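Local coordinates for protein phenylalanine--tRNA ligase beta subunit (Pyrococcus horikoshii, PDB 2CXI) that forms part of the tetrameric synthetase that joins L-phenylalanine to its cognate tRNA at the expense of ATP, at residues L339-V342 and L343-Y346; L287-I290 and R291-G295. All blocks are in the same frame, centred on the assembly; numbering follows the deposited sequence.

Contact 1: L339-V342 and L343-Y346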
loop_
_atom_site.group_PDB
_atom_site.type_symbol
_atom_site.label_atom_id
_atom_site.label_comp_id
_atom_site.label_asym_id
_atom_site.label_seq_id
_atom_site.Cartn_x
_atom_site.Cartn_y
_atom_site.Cartn_z
ATOM N N LEU A 339 17.865 43.785 -21.739
ATOM C CA LEU A 339 18.472 44.607 -22.798
ATOM C C LEU A 339 19.421 43.793 -23.670
ATOM O O LEU A 339 19.428 43.923 -24.906
ATOM C CB LEU A 339 19.218 45.817 -22.171
ATOM C CG LEU A 339 20.112 46.661 -23.122
ATOM C CD1 LEU A 339 19.322 47.241 -24.292
ATOM C CD2 LEU A 339 20.818 47.782 -22.279
ATOM N N GLU A 340 20.228 42.953 -23.032
ATOM C CA GLU A 340 21.153 42.082 -23.784
ATOM C C GLU A 340 20.415 41.177 -24.759
ATOM O O GLU A 340 20.823 41.008 -25.901
ATOM C CB GLU A 340 21.999 41.228 -22.819
ATOM C CG GLU A 340 23.274 40.653 -23.422
ATOM C CD GLU A 340 24.282 41.750 -23.786
ATOM O OE1 GLU A 340 24.226 42.862 -23.208
ATOM O OE2 GLU A 340 25.155 41.510 -24.639
ATOM N N ASP A 341 19.301 40.597 -24.323
ATOM C CA ASP A 341 18.565 39.666 -25.211
ATOM C C ASP A 341 17.941 40.404 -26.396
ATOM O O ASP A 341 17.862 39.870 -27.494
ATOM C CB ASP A 341 17.475 38.900 -24.438
ATOM C CG ASP A 341 18.036 37.769 -23.584
ATOM O OD1 ASP A 341 19.214 37.400 -23.775
ATOM O OD2 ASP A 341 17.342 37.176 -22.725
ATOM N N VAL A 342 17.461 41.622 -26.159
ATOM C CA VAL A 342 16.976 42.499 -27.272
ATOM C C VAL A 342 18.084 42.754 -28.310
ATOM O O VAL A 342 17.840 42.671 -29.543
ATOM C CB VAL A 342 16.384 43.836 -26.732
ATOM C CG1 VAL A 342 16.010 44.804 -27.892
ATOM C CG2 VAL A 342 15.129 43.562 -25.897
ATOM N N LEU A 343 19.294 43.055 -27.815
ATOM C CA LEU A 343 20.432 43.337 -28.690
ATOM C C LEU A 343 20.799 42.096 -29.472
ATOM O O LEU A 343 21.033 42.169 -30.660
ATOM C CB LEU A 343 21.653 43.859 -27.900
ATOM C CG LEU A 343 21.510 45.213 -27.215
ATOM C CD1 LEU A 343 22.737 45.551 -26.342
ATOM C CD2 LEU A 343 21.234 46.355 -28.217
ATOM N N ILE A 344 20.790 40.940 -28.808
ATOM C CA ILE A 344 21.053 39.678 -29.479
ATOM C C ILE A 344 20.048 39.396 -30.590
ATOM O O ILE A 344 20.441 39.082 -31.720
ATOM C CB ILE A 344 21.055 38.498 -28.456
ATOM C CG1 ILE A 344 22.222 38.624 -27.460
ATOM C CG2 ILE A 344 21.079 37.173 -29.216
ATOM C CD1 ILE A 344 22.152 37.574 -26.322
ATOM N N ALA A 345 18.755 39.497 -30.261
ATOM C CA ALA A 345 17.643 39.218 -31.202
ATOM C C ALA A 345 17.623 40.167 -32.387
ATOM O O ALA A 345 17.230 39.774 -33.498
ATOM C CB ALA A 345 16.301 39.270 -30.494
ATOM N N TYR A 346 17.992 41.415 -32.125
ATOM C CA TYR A 346 18.209 42.415 -33.178
ATOM C C TYR A 346 19.127 41.863 -34.309
ATOM O O TYR A 346 19.011 42.284 -35.448
ATOM C CB TYR A 346 18.774 43.706 -32.564
ATOM C CG TYR A 346 18.695 44.926 -33.474
ATOM C CD1 TYR A 346 19.859 45.498 -34.023
ATOM C CD2 TYR A 346 17.476 45.479 -33.816
ATOM C CE1 TYR A 346 19.784 46.607 -34.880
ATOM C CE2 TYR A 346 17.393 46.577 -34.659
ATOM C CZ TYR A 346 18.535 47.135 -35.193
ATOM O OH TYR A 346 18.413 48.232 -36.035
#
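Two successive turns of one alpha-helix meet here, L339-V342 against L343-Y346, in a local i to i+4 contact on helix 335-346 of the B5 domain, the last helix of this N-terminal fragment. Four consecutive backbone hydrogen bonds join the turns. L343 N donates to L339 O at 3.0 Å, and I344 N, A345 N and Y346 N repeat the step to E340, D341 and V342.

The side chains sort by face. L339 and L343 form the apolar ridge that leans on helix 287-294: with CG of L339 anti to its own nitrogen (chi1 170°), CD1 reaches along the helix to L343 CG at 4.2 Å, the two branched chains passing at a slant. V342 and A345 point into the interior, where L306 packs on both; a beta-branched valine and a small alanine suit this closely packed side, and V342 also meets I290.

The polar face carries E340 and D341, predicted to bind a magnesium ion shared with the alpha subunit. D341 is buried, and its OD2 is held by a salt bridge to R329 and a hydrogen bond with Y312 OH, which would fix the orientation of the carboxylate. I344 runs beside D341, pointing the same way. Its CG1 lies anti to the carbonyl carbon (chi1 -66°), which lays the chain back over the preceding turn and brings CG1 to 3.2 Å from E340 O. From there the methyl CD1 ends 3.9 Å from D341 OD1.

Contact 2: L287-I290 and R291-G295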
loop_
_atom_site.group_PDB
_atom_site.type_symbol
_atom_site.label_atom_id
_atom_site.label_comp_id
_atom_site.label_asym_id
_atom_site.label_seq_id
_atom_site.Cartn_x
_atom_site.Cartn_y
_atom_site.Cartn_z
ATOM N N LEU A 287 9.831 49.637 -21.261
ATOM C CA LEU A 287 10.330 49.602 -22.647
ATOM C C LEU A 287 11.199 50.814 -23.017
ATOM O O LEU A 287 12.069 50.736 -23.885
ATOM C CB LEU A 287 9.190 49.435 -23.634
ATOM C CG LEU A 287 8.504 48.070 -23.456
ATOM C CD1 LEU A 287 7.166 48.067 -24.114
ATOM C CD2 LEU A 287 9.356 46.940 -23.994
ATOM N N ASP A 288 10.982 51.932 -22.332
ATOM C CA ASP A 288 11.830 53.091 -22.607
ATOM C C ASP A 288 13.260 52.892 -22.060
ATOM O O ASP A 288 14.191 53.459 -22.603
ATOM C CB ASP A 288 11.175 54.404 -22.181
ATOM C CG ASP A 288 11.704 55.598 -22.977
ATOM O OD1 ASP A 288 11.468 55.718 -24.213
ATOM O OD2 ASP A 288 12.406 56.448 -22.432
ATOM N N TYR A 289 13.434 52.043 -21.037
ATOM C CA TYR A 289 14.773 51.650 -20.592
ATOM C C TYR A 289 15.516 50.956 -21.743
ATOM O O TYR A 289 16.669 51.267 -22.029
ATOM C CB TYR A 289 14.725 50.746 -19.369
ATOM C CG TYR A 289 16.060 50.115 -18.999
ATOM C CD1 TYR A 289 16.468 48.878 -19.537
ATOM C CD2 TYR A 289 16.888 50.729 -18.061
ATOM C CE1 TYR A 289 17.707 48.315 -19.174
ATOM C CE2 TYR A 289 18.112 50.176 -17.695
ATOM C CZ TYR A 289 18.508 48.975 -18.246
ATOM O OH TYR A 289 19.711 48.462 -17.838
ATOM N N ILE A 290 14.825 50.043 -22.417
ATOM C CA ILE A 290 15.395 49.336 -23.547
ATOM C C ILE A 290 15.815 50.289 -24.687
ATOM O O ILE A 290 16.945 50.186 -25.234
ATOM C CB ILE A 290 14.396 48.242 -24.053
ATOM C CG1 ILE A 290 14.080 47.217 -22.945
ATOM C CG2 ILE A 290 14.933 47.554 -25.308
ATOM C CD1 ILE A 290 15.240 46.350 -22.580
ATOM N N ARG A 291 14.900 51.186 -25.077
ATOM C CA ARG A 291 15.227 52.219 -26.081
ATOM C C ARG A 291 16.408 53.094 -25.655
ATOM O O ARG A 291 17.378 53.214 -26.395
ATOM C CB ARG A 291 14.010 53.108 -26.357
ATOM C CG ARG A 291 13.136 52.556 -27.437
ATOM C CD ARG A 291 11.927 53.446 -27.795
ATOM N NE ARG A 291 10.985 53.529 -26.689
ATOM C CZ ARG A 291 9.995 52.694 -26.484
ATOM N NH1 ARG A 291 9.786 51.698 -27.325
ATOM N NH2 ARG A 291 9.196 52.877 -25.438
ATOM N N LYS A 292 16.332 53.674 -24.461
ATOM C CA LYS A 292 17.322 54.644 -24.012
ATOM C C LYS A 292 18.725 54.047 -23.867
ATOM O O LYS A 292 19.726 54.683 -24.206
ATOM C CB LYS A 292 16.857 55.303 -22.707
ATOM C CG LYS A 292 15.757 56.361 -22.905
ATOM C CD LYS A 292 16.263 57.547 -23.788
ATOM C CE LYS A 292 15.193 58.105 -24.714
ATOM N NZ LYS A 292 13.930 58.439 -23.999
ATOM N N LEU A 293 18.806 52.803 -23.397
ATOM C CA LEU A 293 20.117 52.232 -23.178
ATOM C C LEU A 293 20.662 51.482 -24.394
ATOM O O LEU A 293 21.863 51.304 -24.512
ATOM C CB LEU A 293 20.172 51.432 -21.858
ATOM C CG LEU A 293 20.019 52.136 -20.476
ATOM C CD1 LEU A 293 21.130 53.068 -20.114
ATOM C CD2 LEU A 293 18.702 52.908 -20.270
ATOM N N SER A 294 19.799 51.044 -25.309
ATOM C CA SER A 294 20.270 50.354 -26.513
ATOM C C SER A 294 20.749 51.310 -27.612
ATOM O O SER A 294 21.495 50.899 -28.504
ATOM C CB SER A 294 19.200 49.472 -27.120
ATOM O OG SER A 294 18.105 50.231 -27.581
ATOM N N GLY A 295 20.290 52.563 -27.558
ATOM C CA GLY A 295 20.517 53.530 -28.646
ATOM C C GLY A 295 19.702 53.149 -29.874
ATOM O O GLY A 295 19.996 53.575 -30.994
#
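The backbone of L287-I290 and R291-G295 is a short helix of the B5 domain, its i to i+4 bonds running from R291 N to L287 O through S294 N to I290 O, before G295 leaves helical geometry with positive phi (70°). D288 joins two basic residues of the next turn in a salt-bridge network. Its OD2 receives K292 NZ at 3.0 Å on the syn lone pair, while OD1 takes a weak bond from R291 NE at 3.3 Å, in the guanidinium plane although the carboxylate is turned 47° from it. The arginine bends at chi3 (-66°), bringing the guanidinium over L287 O, and its NH1 pairs with D300 at the start of helix 300-309.

On another side, L293 CD2 makes a CH-pi contact over one face of the Y289 ring, 4.0 Å from the centroid. I290 O accepts twice, from S294 N and, at 2.6 Å, from S294 OG, the two donors reaching it from opposite faces of the carbonyl plane. A serine suits this last turn because its short hydroxyl can bend back to the carbonyl and also bond L296 N. It thus probably ties the helix end to the chain leaving it, while D288 links neighbouring turns.

Contacts 1 and 2 each join successive turns of a different B5-domain helix, 335-346 and 287-294, and their centres lie 11 Å apart. They touch directly: L339 CD1 packs on S294 CB at 3.6 Å, and L339 CD2 on L293 CB at 3.7 Å. Both are partly buried, with inner sides that also meet helix 300-309. Their polar chemistry differs with place. In contact 1 the buried acid D341, itself a predicted magnesium ligand, is paired outside its own helix, and the links between its two segments are backbone bonds and apolar packing. Contact 2 pairs D288 with K292 and, weakly, R291 inside one helix, on a more exposed side, although R291 also reaches D300 of helix 300-309.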